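Local coordinates for hypothetical protein TTHA1254 (Thermus thermophilus, PDB 2D4P) that is of unknown function but probably belongs to the GNAT acyltransferase superfamily, and so may transfer an acyl group to an acceptor not yet identified, at residues 36-41 with 84-89; 66-69 with 75-78; 71-76 with 107-112; 78-83 with 111-116; 97-100 with 105-108. All blocks are in the same frame, centred on the assembly; numbering follows the deposited sequence.

Contact 1 (36-41 with 84-89); sequences HSFLAE and VKSAYD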
# COMPACT_ATOMS: atom_id res chain seq x y z
N HIS A 36 8.65 3.26 -0.97
CA HIS A 36 7.32 3.53 -0.45
C HIS A 36 6.51 2.27 -0.12
O HIS A 36 5.37 2.37 0.29
CB HIS A 36 6.54 4.40 -1.45
CG HIS A 36 7.17 5.74 -1.68
ND1 HIS A 36 7.37 6.65 -0.65
CD2 HIS A 36 7.70 6.30 -2.79
CE1 HIS A 36 7.95 7.73 -1.15
NE2 HIS A 36 8.18 7.54 -2.44
N SER A 37 7.12 1.10 -0.29
CA SER A 37 6.40 -0.18 -0.15
C SER A 37 6.95 -0.95 1.06
O SER A 37 8.16 -0.93 1.34
CB SER A 37 6.56 -0.99 -1.43
OG SER A 37 6.02 -0.28 -2.53
N PHE A 38 6.04 -1.61 1.78
CA PHE A 38 6.35 -2.23 3.06
C PHE A 38 5.67 -3.57 3.27
O PHE A 38 4.63 -3.85 2.69
CB PHE A 38 5.99 -1.26 4.20
CG PHE A 38 6.75 -0.00 4.14
CD1 PHE A 38 6.26 1.07 3.42
CD2 PHE A 38 8.01 0.08 4.71
CE1 PHE A 38 6.99 2.20 3.29
CE2 PHE A 38 8.77 1.24 4.61
CZ PHE A 38 8.25 2.31 3.92
N LEU A 39 6.28 -4.36 4.16
CA LEU A 39 5.72 -5.61 4.68
C LEU A 39 5.49 -5.43 6.17
O LEU A 39 6.32 -4.83 6.87
CB LEU A 39 6.74 -6.73 4.44
CG LEU A 39 6.45 -8.15 4.97
CD1 LEU A 39 5.29 -8.80 4.20
CD2 LEU A 39 7.70 -9.01 4.85
N ALA A 40 4.34 -5.94 6.64
CA ALA A 40 4.00 -6.03 8.05
C ALA A 40 4.17 -7.48 8.49
O ALA A 40 3.77 -8.40 7.78
CB ALA A 40 2.57 -5.63 8.27
N GLU A 41 4.73 -7.68 9.68
CA GLU A 41 5.01 -9.00 10.24
C GLU A 41 4.73 -8.99 11.72
O GLU A 41 5.11 -8.05 12.37
CB GLU A 41 6.51 -9.24 10.18
CG GLU A 41 7.02 -9.75 8.89
CD GLU A 41 8.52 -9.96 8.93
OE1 GLU A 41 9.31 -9.34 9.72
OE2 GLU A 41 8.92 -10.76 8.11
N VAL A 84 3.06 6.77 4.68
CA VAL A 84 2.97 8.22 4.94
C VAL A 84 4.33 8.74 5.35
O VAL A 84 4.77 9.78 4.85
CB VAL A 84 1.84 8.57 5.95
CG1 VAL A 84 1.95 10.00 6.46
CG2 VAL A 84 0.50 8.36 5.30
N LYS A 85 4.99 8.09 6.30
CA LYS A 85 6.33 8.52 6.70
C LYS A 85 7.29 8.60 5.49
O LYS A 85 8.02 9.58 5.34
CB LYS A 85 6.92 7.58 7.74
CG LYS A 85 8.27 8.04 8.24
CD LYS A 85 8.81 7.09 9.26
CE LYS A 85 10.11 7.61 9.84
NZ LYS A 85 11.13 7.85 8.80
N SER A 86 7.28 7.58 4.65
CA SER A 86 8.14 7.54 3.47
C SER A 86 7.81 8.70 2.49
O SER A 86 8.67 9.24 1.80
CB SER A 86 8.07 6.19 2.79
OG SER A 86 6.89 6.00 2.02
N ALA A 87 6.54 9.10 2.46
CA ALA A 87 6.12 10.22 1.64
C ALA A 87 6.59 11.54 2.24
O ALA A 87 7.14 12.39 1.55
CB ALA A 87 4.61 10.18 1.50
N TYR A 88 6.37 11.72 3.53
CA TYR A 88 6.86 12.93 4.21
C TYR A 88 8.36 13.09 3.98
O TYR A 88 8.86 14.17 3.59
CB TYR A 88 6.65 12.85 5.72
CG TYR A 88 5.34 13.45 6.24
CD1 TYR A 88 5.04 14.80 6.11
CD2 TYR A 88 4.45 12.64 6.93
CE1 TYR A 88 3.81 15.32 6.63
CE2 TYR A 88 3.26 13.12 7.43
CZ TYR A 88 2.92 14.45 7.28
OH TYR A 88 1.74 14.87 7.83
N ASP A 89 9.09 11.98 4.15
CA ASP A 89 10.54 12.03 4.04
C ASP A 89 11.00 12.38 2.64
O ASP A 89 12.06 13.00 2.48
CB ASP A 89 11.20 10.70 4.48
CG ASP A 89 11.13 10.46 5.98
OD1 ASP A 89 10.81 11.38 6.79
OD2 ASP A 89 11.40 9.33 6.44
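His-36 and Ser-86 hold this contact together, with Phe-38 packed in beside them. It joins the loop entering strand 38-42 to the last turns of helix 73-89, where the closest CA atoms, those of His-36 and Ser-86, are 5.7 Å apart. The imidazole comes in edge-on: its ND1 gives a nearly straight hydrogen bond (169°) to Ser-86 OG at 2.8 Å, with the oxygen lying almost in the ring plane. Ser-86 OG sits between its own backbone N and carbonyl carbon (chi1 77°), a rotation that lets it also bond to Val-83 O, one turn back. Beside this tight bond the Phe-38 ring packs lightly, turning its edge to the serine, CE1 to Ser-86 OG 4.0 Å and CZ to Ser-86 CB 4.0 Å, and the same ring packs on Leu-79, Ala-82 and Val-83. The outer side of the helix is looser and faces solvent, where Lys-85 NZ reaches Asp-89 OD2 at 2.8 Å on its syn lone pair, a salt bridge within the helix alone. With an alanine at His-36, Ser-86 OG would probably be left without its imidazole donor and a gap would open beside the helix. Ser-86 OG accepts the N-H of the ring and donates its own hydrogen to Val-83 O, so one hydroxyl ties the loop to the helix.

Contact 2 (66-69 with 75-78); sequences TRIE and ALRG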
# COMPACT_ATOMS: atom_id res chain seq x y z
N THR A 66 -1.03 1.44 -4.63
CA THR A 66 -1.54 0.60 -5.66
C THR A 66 -2.28 -0.58 -5.09
O THR A 66 -3.31 -1.03 -5.63
CB THR A 66 -0.29 0.16 -6.53
OG1 THR A 66 0.38 1.37 -6.99
CG2 THR A 66 -0.73 -0.52 -7.71
N ARG A 67 -1.75 -1.11 -3.99
CA ARG A 67 -2.33 -2.25 -3.33
C ARG A 67 -1.98 -2.27 -1.86
O ARG A 67 -0.83 -2.05 -1.50
CB ARG A 67 -1.82 -3.55 -3.97
CG ARG A 67 -2.55 -4.74 -3.44
CD ARG A 67 -2.32 -5.96 -4.25
NE ARG A 67 -3.08 -7.09 -3.72
CZ ARG A 67 -2.89 -8.32 -4.14
NH1 ARG A 67 -1.97 -8.56 -5.07
NH2 ARG A 67 -3.59 -9.32 -3.60
N ILE A 68 -2.97 -2.62 -1.04
CA ILE A 68 -2.70 -2.85 0.37
C ILE A 68 -3.50 -4.07 0.80
O ILE A 68 -4.67 -4.24 0.42
CB ILE A 68 -2.97 -1.59 1.23
CG1 ILE A 68 -2.47 -1.83 2.66
CG2 ILE A 68 -4.46 -1.19 1.25
CD1 ILE A 68 -2.56 -0.57 3.57
N GLU A 69 -2.84 -4.94 1.55
CA GLU A 69 -3.44 -6.13 2.10
C GLU A 69 -3.06 -6.20 3.56
O GLU A 69 -1.94 -5.82 3.94
CB GLU A 69 -2.97 -7.39 1.36
CG GLU A 69 -3.24 -7.40 -0.14
CD GLU A 69 -4.73 -7.38 -0.51
OE1 GLU A 69 -5.59 -7.66 0.33
OE2 GLU A 69 -5.02 -7.09 -1.69
N ALA A 75 -2.44 -4.09 11.37
CA ALA A 75 -1.50 -4.24 10.25
C ALA A 75 -1.72 -3.14 9.20
O ALA A 75 -0.79 -2.50 8.71
CB ALA A 75 -1.64 -5.61 9.65
N LEU A 76 -2.98 -2.90 8.86
CA LEU A 76 -3.30 -1.92 7.84
C LEU A 76 -2.88 -0.52 8.27
O LEU A 76 -2.32 0.23 7.47
CB LEU A 76 -4.80 -1.97 7.53
CG LEU A 76 -5.24 -3.25 6.82
CD1 LEU A 76 -6.80 -3.33 6.82
CD2 LEU A 76 -4.70 -3.35 5.41
N ARG A 77 -3.16 -0.17 9.52
CA ARG A 77 -2.77 1.14 10.04
C ARG A 77 -1.26 1.36 10.00
O ARG A 77 -0.79 2.42 9.59
CB ARG A 77 -3.26 1.35 11.47
CG ARG A 77 -4.73 1.61 11.60
CD ARG A 77 -5.11 1.94 13.03
NE ARG A 77 -4.48 3.18 13.48
CZ ARG A 77 -4.58 3.67 14.71
NH1 ARG A 77 -5.30 3.06 15.63
NH2 ARG A 77 -3.97 4.80 15.02
N GLY A 78 -0.49 0.35 10.41
CA GLY A 78 0.95 0.49 10.46
C GLY A 78 1.56 0.59 9.08
O GLY A 78 2.52 1.33 8.87
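Ile-68 and the backbone of Glu-69, on strand 61-70, lie across from Leu-76 of helix 73-89, and the nearest CA atoms, those of Glu-69 and Leu-76, are 7.1 Å apart. One branch of the leucine does most of the touching. Its CD2 reaches Ile-68 CG1 at 3.9 Å and lies 3.8 Å from Glu-69 C, so it rests partly on side chain and partly on the strand backbone. With Ile-68 CG1 anti to the backbone N (chi1 -171°) and the chain extended beyond it, Ile-68 CD1 comes within 4.0 Å of Leu-76 O. Leu-79, Leu-80 and Leu-106 pack on the same isoleucine. Glu-69 sends its own side chain away from the helix, where its OE2 accepts from Arg-67 NE at 2.8 Å, in the guanidinium plane and on the anti lone pair. Arg-67 is further tied to the carbonyls of Ala-18 and Arg-21. Just before, Thr-66 and Arg-67 both face Leu-51 in a classic beta bulge, consistent with the bulged fourth strand of GNAT folds. The chemistry thus divides by face: no hydrogen bond joins strand to helix here, only methyl and methylene against side chain and backbone, while the charges pair on the far side.

Contact 3 (71-76 with 107-112); sequences RSVEAL and EEALKA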
# COMPACT_ATOMS: atom_id res chain seq x y z
N ARG A 71 -4.19 -8.39 7.57
CA ARG A 71 -4.97 -9.35 8.34
C ARG A 71 -5.69 -8.74 9.53
O ARG A 71 -6.50 -9.43 10.21
CB ARG A 71 -4.05 -10.45 8.80
CG ARG A 71 -3.71 -11.42 7.70
CD ARG A 71 -3.54 -12.83 8.22
NE ARG A 71 -2.28 -13.40 7.78
CZ ARG A 71 -1.68 -14.44 8.33
NH1 ARG A 71 -2.23 -15.08 9.37
NH2 ARG A 71 -0.52 -14.86 7.83
N SER A 72 -5.40 -7.47 9.81
CA SER A 72 -6.02 -6.76 10.91
C SER A 72 -5.99 -5.26 10.67
O SER A 72 -5.18 -4.77 9.89
CB SER A 72 -5.28 -7.08 12.21
OG SER A 72 -3.96 -6.54 12.20
N VAL A 73 -6.85 -4.54 11.36
CA VAL A 73 -6.76 -3.07 11.38
C VAL A 73 -5.35 -2.61 11.79
O VAL A 73 -4.78 -1.71 11.16
CB VAL A 73 -7.83 -2.45 12.26
CG1 VAL A 73 -7.56 -0.96 12.48
CG2 VAL A 73 -9.22 -2.67 11.66
N GLU A 74 -4.79 -3.25 12.81
CA GLU A 74 -3.46 -2.90 13.27
C GLU A 74 -2.43 -3.00 12.13
O GLU A 74 -1.63 -2.09 11.94
CB GLU A 74 -3.05 -3.76 14.48
CG GLU A 74 -1.67 -3.41 15.01
CD GLU A 74 -1.15 -4.32 16.10
OE1 GLU A 74 -1.88 -5.26 16.50
OE2 GLU A 74 0.00 -4.11 16.55
N ALA A 75 -2.44 -4.09 11.37
CA ALA A 75 -1.50 -4.24 10.25
C ALA A 75 -1.72 -3.14 9.20
O ALA A 75 -0.79 -2.50 8.71
CB ALA A 75 -1.64 -5.61 9.65
N LEU A 76 -2.98 -2.90 8.86
CA LEU A 76 -3.30 -1.92 7.84
C LEU A 76 -2.88 -0.52 8.27
O LEU A 76 -2.32 0.23 7.47
CB LEU A 76 -4.80 -1.97 7.53
CG LEU A 76 -5.24 -3.25 6.82
CD1 LEU A 76 -6.80 -3.33 6.82
CD2 LEU A 76 -4.70 -3.35 5.41
N GLU A 107 -11.11 0.71 5.66
CA GLU A 107 -11.81 1.98 5.87
C GLU A 107 -11.54 2.51 7.27
O GLU A 107 -11.24 3.68 7.47
CB GLU A 107 -13.30 1.76 5.66
CG GLU A 107 -14.12 3.01 5.38
CD GLU A 107 -15.50 2.65 4.83
OE1 GLU A 107 -16.30 2.08 5.60
OE2 GLU A 107 -15.73 2.88 3.61
N GLU A 108 -11.62 1.61 8.25
CA GLU A 108 -11.31 1.96 9.62
C GLU A 108 -9.86 2.45 9.76
O GLU A 108 -9.62 3.44 10.43
CB GLU A 108 -11.54 0.77 10.57
CG GLU A 108 -11.10 1.07 12.01
CD GLU A 108 -11.50 -0.00 13.01
OE1 GLU A 108 -12.44 -0.79 12.71
OE2 GLU A 108 -10.86 -0.03 14.09
N ALA A 109 -8.92 1.75 9.14
CA ALA A 109 -7.50 2.10 9.25
C ALA A 109 -7.19 3.47 8.59
O ALA A 109 -6.44 4.28 9.13
CB ALA A 109 -6.64 1.00 8.62
N LEU A 110 -7.81 3.70 7.43
CA LEU A 110 -7.66 4.96 6.71
C LEU A 110 -8.13 6.14 7.55
O LEU A 110 -7.46 7.15 7.64
CB LEU A 110 -8.43 4.91 5.40
CG LEU A 110 -7.77 4.07 4.30
CD1 LEU A 110 -8.73 3.71 3.17
CD2 LEU A 110 -6.54 4.78 3.73
N LYS A 111 -9.31 6.02 8.16
CA LYS A 111 -9.80 7.09 9.01
C LYS A 111 -8.88 7.32 10.20
O LYS A 111 -8.58 8.46 10.57
CB LYS A 111 -11.24 6.77 9.44
CG LYS A 111 -11.89 7.87 10.26
CD LYS A 111 -13.39 7.72 10.33
CE LYS A 111 -14.00 8.71 11.31
NZ LYS A 111 -15.44 8.35 11.61
N ALA A 112 -8.38 6.23 10.79
CA ALA A 112 -7.52 6.33 11.96
C ALA A 112 -6.18 6.99 11.63
O ALA A 112 -5.58 7.61 12.48
CB ALA A 112 -7.29 4.96 12.62
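Val-73 and Glu-108 meet where the first turn of helix 73-89 packs against helix 104-112, probably the equivalents of the third and fourth helices of the GNAT fold. The glutamate side chain lies roughly perpendicular to the valine. Glu-108 runs extended, and its carboxylate end comes to rest across the two methyls of the valine, with CD 3.8 Å from Val-73 CG2 and OE2 3.8 Å from Val-73 CG1. Both methyls are turned to it because CG1 stands anti to the backbone N (chi1 169°) and CG2 lies beside the backbone N. Put an alanine at Val-73 and the outer end of Glu-108 would probably lose its support and be set freer to turn. Deeper in, the small Ala-109 brings the backbones close, 5.6 Å between the CA atoms of Val-73 and Ala-109. Its methyl points into the facing helix and meets Leu-76 CB at 3.7 Å, while Arg-77 and Leu-80 pack round the same methyl. Glu-105, one turn before Glu-108, touches both Val-73 and Leu-76, and it is Glu-105, not Glu-108, that brings its carboxylate near the start of helix 73-89. That start is itself capped: Ser-72 OG, at the N-cap, accepts from Ala-75 N at 3.0 Å, with an angle of 163° at the hydrogen.

Contact 4 (78-83 with 111-116); sequences GLLRAV and KAEGFA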
# COMPACT_ATOMS: atom_id res chain seq x y z
N GLY A 78 -0.49 0.35 10.41
CA GLY A 78 0.95 0.49 10.46
C GLY A 78 1.56 0.59 9.08
O GLY A 78 2.52 1.33 8.87
N LEU A 79 0.99 -0.15 8.12
CA LEU A 79 1.42 -0.04 6.73
C LEU A 79 1.14 1.39 6.20
O LEU A 79 2.00 2.01 5.55
CB LEU A 79 0.73 -1.08 5.86
CG LEU A 79 1.17 -2.53 6.07
CD1 LEU A 79 0.18 -3.48 5.50
CD2 LEU A 79 2.57 -2.77 5.53
N LEU A 80 -0.04 1.92 6.48
CA LEU A 80 -0.35 3.28 6.05
C LEU A 80 0.61 4.27 6.67
O LEU A 80 1.07 5.18 6.00
CB LEU A 80 -1.79 3.65 6.40
CG LEU A 80 -2.84 2.87 5.61
CD1 LEU A 80 -4.19 3.12 6.27
CD2 LEU A 80 -2.82 3.27 4.11
N ARG A 81 0.92 4.09 7.94
CA ARG A 81 1.84 4.98 8.63
C ARG A 81 3.22 4.92 7.99
O ARG A 81 3.92 5.95 7.83
CB ARG A 81 1.93 4.62 10.13
CG ARG A 81 0.76 5.13 10.95
CD ARG A 81 1.00 5.17 12.45
NE ARG A 81 1.62 3.94 12.93
CZ ARG A 81 0.97 2.85 13.33
NH1 ARG A 81 -0.36 2.82 13.35
NH2 ARG A 81 1.67 1.78 13.73
N ALA A 82 3.64 3.72 7.61
CA ALA A 82 4.97 3.55 7.03
C ALA A 82 4.99 4.23 5.65
O ALA A 82 5.94 4.91 5.29
CB ALA A 82 5.32 2.06 6.92
N VAL A 83 3.92 4.05 4.89
CA VAL A 83 3.83 4.72 3.60
C VAL A 83 3.86 6.25 3.76
O VAL A 83 4.61 6.94 3.06
CB VAL A 83 2.59 4.28 2.79
CG1 VAL A 83 2.46 5.15 1.55
CG2 VAL A 83 2.67 2.77 2.42
N LYS A 111 -9.31 6.02 8.16
CA LYS A 111 -9.80 7.09 9.01
C LYS A 111 -8.88 7.32 10.20
O LYS A 111 -8.58 8.46 10.57
CB LYS A 111 -11.24 6.77 9.44
CG LYS A 111 -11.89 7.87 10.26
CD LYS A 111 -13.39 7.72 10.33
CE LYS A 111 -14.00 8.71 11.31
NZ LYS A 111 -15.44 8.35 11.61
N ALA A 112 -8.38 6.23 10.79
CA ALA A 112 -7.52 6.33 11.96
C ALA A 112 -6.18 6.99 11.63
O ALA A 112 -5.58 7.61 12.48
CB ALA A 112 -7.29 4.96 12.62
N GLU A 113 -5.72 6.85 10.39
CA GLU A 113 -4.46 7.44 9.99
C GLU A 113 -4.61 8.72 9.15
O GLU A 113 -3.68 9.10 8.42
CB GLU A 113 -3.61 6.40 9.26
CG GLU A 113 -3.22 5.18 10.09
CD GLU A 113 -2.57 5.53 11.42
OE1 GLU A 113 -1.89 6.57 11.53
OE2 GLU A 113 -2.72 4.76 12.39
N GLY A 114 -5.74 9.40 9.28
CA GLY A 114 -5.87 10.77 8.79
C GLY A 114 -6.24 10.94 7.34
O GLY A 114 -6.09 12.03 6.77
N PHE A 115 -6.70 9.87 6.70
CA PHE A 115 -7.15 9.96 5.32
C PHE A 115 -8.61 10.38 5.25
O PHE A 115 -9.43 10.02 6.11
CB PHE A 115 -7.01 8.63 4.59
CG PHE A 115 -5.60 8.26 4.26
CD1 PHE A 115 -4.71 7.88 5.27
CD2 PHE A 115 -5.15 8.28 2.94
CE1 PHE A 115 -3.44 7.51 4.96
CE2 PHE A 115 -3.87 7.94 2.64
CZ PHE A 115 -3.00 7.59 3.64
N ALA A 116 -8.93 11.16 4.22
CA ALA A 116 -10.31 11.56 3.92
C ALA A 116 -10.87 10.80 2.72
O ALA A 116 -10.13 10.42 1.78
CB ALA A 116 -10.36 13.07 3.66
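The guanidinium of Arg-81 turns its edge to the carboxylate of Glu-113, and one of its faces lies over Gly-78 CA, 3.5 Å from the guanidinium plane and displaced toward its rim. The two flat groups are far from coplanar, 65° apart. NH1 of Arg-81 reaches Glu-113 OE2 at 3.2 Å; the oxygen lies in the guanidinium plane, but the donor stands 56° out of the carboxylate plane. This salt bridge is the lesser of two, since the same OE2 is held more closely by Arg-77 NE. Glu-113 therefore sits between two arginines one turn apart, and its negative charge is likely to be well compensated. The other oxygen, OE1, lies against the aliphatic part of the arginine, 3.1 Å from Arg-81 CG, and a bend at chi3 swings the guanidinium back over Gly-78. Beneath the charges the contact is apolar: Leu-80 CB lies 4.2 Å from Glu-113 CG, and Leu-80 CD2 approaches the Phe-115 ring obliquely, 4.3 Å from its CZ. Between those two partners Gly-114, with positive phi, is the C-prime residue of a Schellman motif: Phe-115 N bonds to Leu-110 O and Gly-114 N to Lys-111 O. The contact thus fastens the middle of helix 73-89 to the end of helix 104-112, while Leu-80 also reaches Ile-68 of strand 61-70 and Phe-115 also packs on Val-84.

Contact 5 (97-100 with 105-108); sequences LHLD and ELEE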
# COMPACT_ATOMS: atom_id res chain seq x y z
N LEU A 97 -5.19 6.48 -2.37
CA LEU A 97 -5.49 5.06 -2.47
C LEU A 97 -6.88 4.94 -3.09
O LEU A 97 -7.77 5.74 -2.78
CB LEU A 97 -5.48 4.47 -1.05
CG LEU A 97 -5.64 2.98 -0.79
CD1 LEU A 97 -4.89 2.60 0.46
CD2 LEU A 97 -7.10 2.63 -0.65
N HIS A 98 -7.08 3.95 -3.96
CA HIS A 98 -8.41 3.62 -4.49
C HIS A 98 -9.04 2.51 -3.62
O HIS A 98 -8.59 1.36 -3.64
CB HIS A 98 -8.33 3.23 -5.97
CG HIS A 98 -7.69 4.27 -6.85
ND1 HIS A 98 -7.10 3.96 -8.06
CD2 HIS A 98 -7.60 5.62 -6.73
CE1 HIS A 98 -6.62 5.06 -8.62
NE2 HIS A 98 -6.92 6.08 -7.83
N LEU A 99 -10.02 2.87 -2.82
CA LEU A 99 -10.60 2.01 -1.80
C LEU A 99 -11.87 1.26 -2.31
O LEU A 99 -12.78 1.85 -2.85
CB LEU A 99 -10.93 2.88 -0.58
CG LEU A 99 -11.84 2.32 0.52
CD1 LEU A 99 -11.16 1.17 1.29
CD2 LEU A 99 -12.34 3.41 1.47
N ASP A 100 -11.90 -0.06 -2.14
CA ASP A 100 -13.17 -0.81 -2.23
C ASP A 100 -13.86 -0.59 -0.90
O ASP A 100 -13.35 -1.00 0.13
CB ASP A 100 -12.85 -2.28 -2.44
CG ASP A 100 -14.06 -3.17 -2.37
OD1 ASP A 100 -15.21 -2.71 -2.17
OD2 ASP A 100 -13.90 -4.40 -2.48
N GLU A 105 -12.23 -3.00 7.35
CA GLU A 105 -11.01 -2.91 8.13
C GLU A 105 -10.11 -1.81 7.56
O GLU A 105 -9.57 -0.99 8.31
CB GLU A 105 -10.25 -4.24 8.19
CG GLU A 105 -10.93 -5.28 9.08
CD GLU A 105 -10.00 -6.41 9.51
OE1 GLU A 105 -8.79 -6.41 9.18
OE2 GLU A 105 -10.50 -7.30 10.24
N LEU A 106 -9.98 -1.79 6.24
CA LEU A 106 -9.19 -0.76 5.58
C LEU A 106 -9.80 0.64 5.76
O LEU A 106 -9.10 1.62 6.04
CB LEU A 106 -9.00 -1.09 4.11
CG LEU A 106 -8.21 -0.07 3.27
CD1 LEU A 106 -6.84 0.13 3.86
CD2 LEU A 106 -8.11 -0.53 1.84
N GLU A 107 -11.11 0.71 5.66
CA GLU A 107 -11.81 1.98 5.87
C GLU A 107 -11.54 2.51 7.27
O GLU A 107 -11.24 3.68 7.47
CB GLU A 107 -13.30 1.76 5.66
CG GLU A 107 -14.12 3.01 5.38
CD GLU A 107 -15.50 2.65 4.83
OE1 GLU A 107 -16.30 2.08 5.60
OE2 GLU A 107 -15.73 2.88 3.61
N GLU A 108 -11.62 1.61 8.25
CA GLU A 108 -11.31 1.96 9.62
C GLU A 108 -9.86 2.45 9.76
O GLU A 108 -9.62 3.44 10.43
CB GLU A 108 -11.54 0.77 10.57
CG GLU A 108 -11.10 1.07 12.01
CD GLU A 108 -11.50 -0.00 13.01
OE1 GLU A 108 -12.44 -0.79 12.71
OE2 GLU A 108 -10.86 -0.03 14.09
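Leu-99 and Leu-106 share one shape, CG anti to the backbone N in each (chi1 166° and 178°) with a similar second torsion, and this sends their branches out toward one another. The two side chains run antiparallel alongside one another. Leu-99 CD1 lies against Leu-106 CD2 at 3.5 Å, with Leu-106 CG just behind at 3.8 Å from the same Leu-99 CD1. Leu-97 comes in obliquely from the strand side, its CD2 4.1 Å from Leu-106 CD2, so both leucines of 97-100 meet the same methyl. The second branch of Leu-99 goes elsewhere: CD2 lies 4.0 Å from Glu-107 OE2, where the two side chains cross at about a right angle. Leu-117 packs on both Leu-99 and Glu-107. No hydrogen bond crosses between the segments, so the grip is almost wholly apolar, and it carries on inward, since Ile-68 of strand 61-70 touches both Leu-97 and Leu-106. Asp-100 OD1, bonded to Glu-102 N, steadies the turn toward the helix. Folding a helix back over the strand just before it is what the fifth strand and fourth helix of GNAT proteins do, and the order of elements here fits that pattern.

Helix 73-89 ties contacts 1 to 4 together, running from contact 3 at its start through contacts 2 and 4 to contact 1 near its end. Contacts 2 and 3 share Leu-76, with centres about 7 Å apart, and contacts 3 and 4 share the end of helix 104-112, about 8 Å apart. Contact 5 lies farthest from contact 1, about 17 Å between centres and across the chain's centre. Along the chain contact 2 nests inside the loop closed by contact 1, whereas contacts 1 and 3 interleave. Helix 73-89 is thus fixed to strands 38-42 and 61-70 and to helix 104-112, the layered alpha-beta core expected of a GNAT fold.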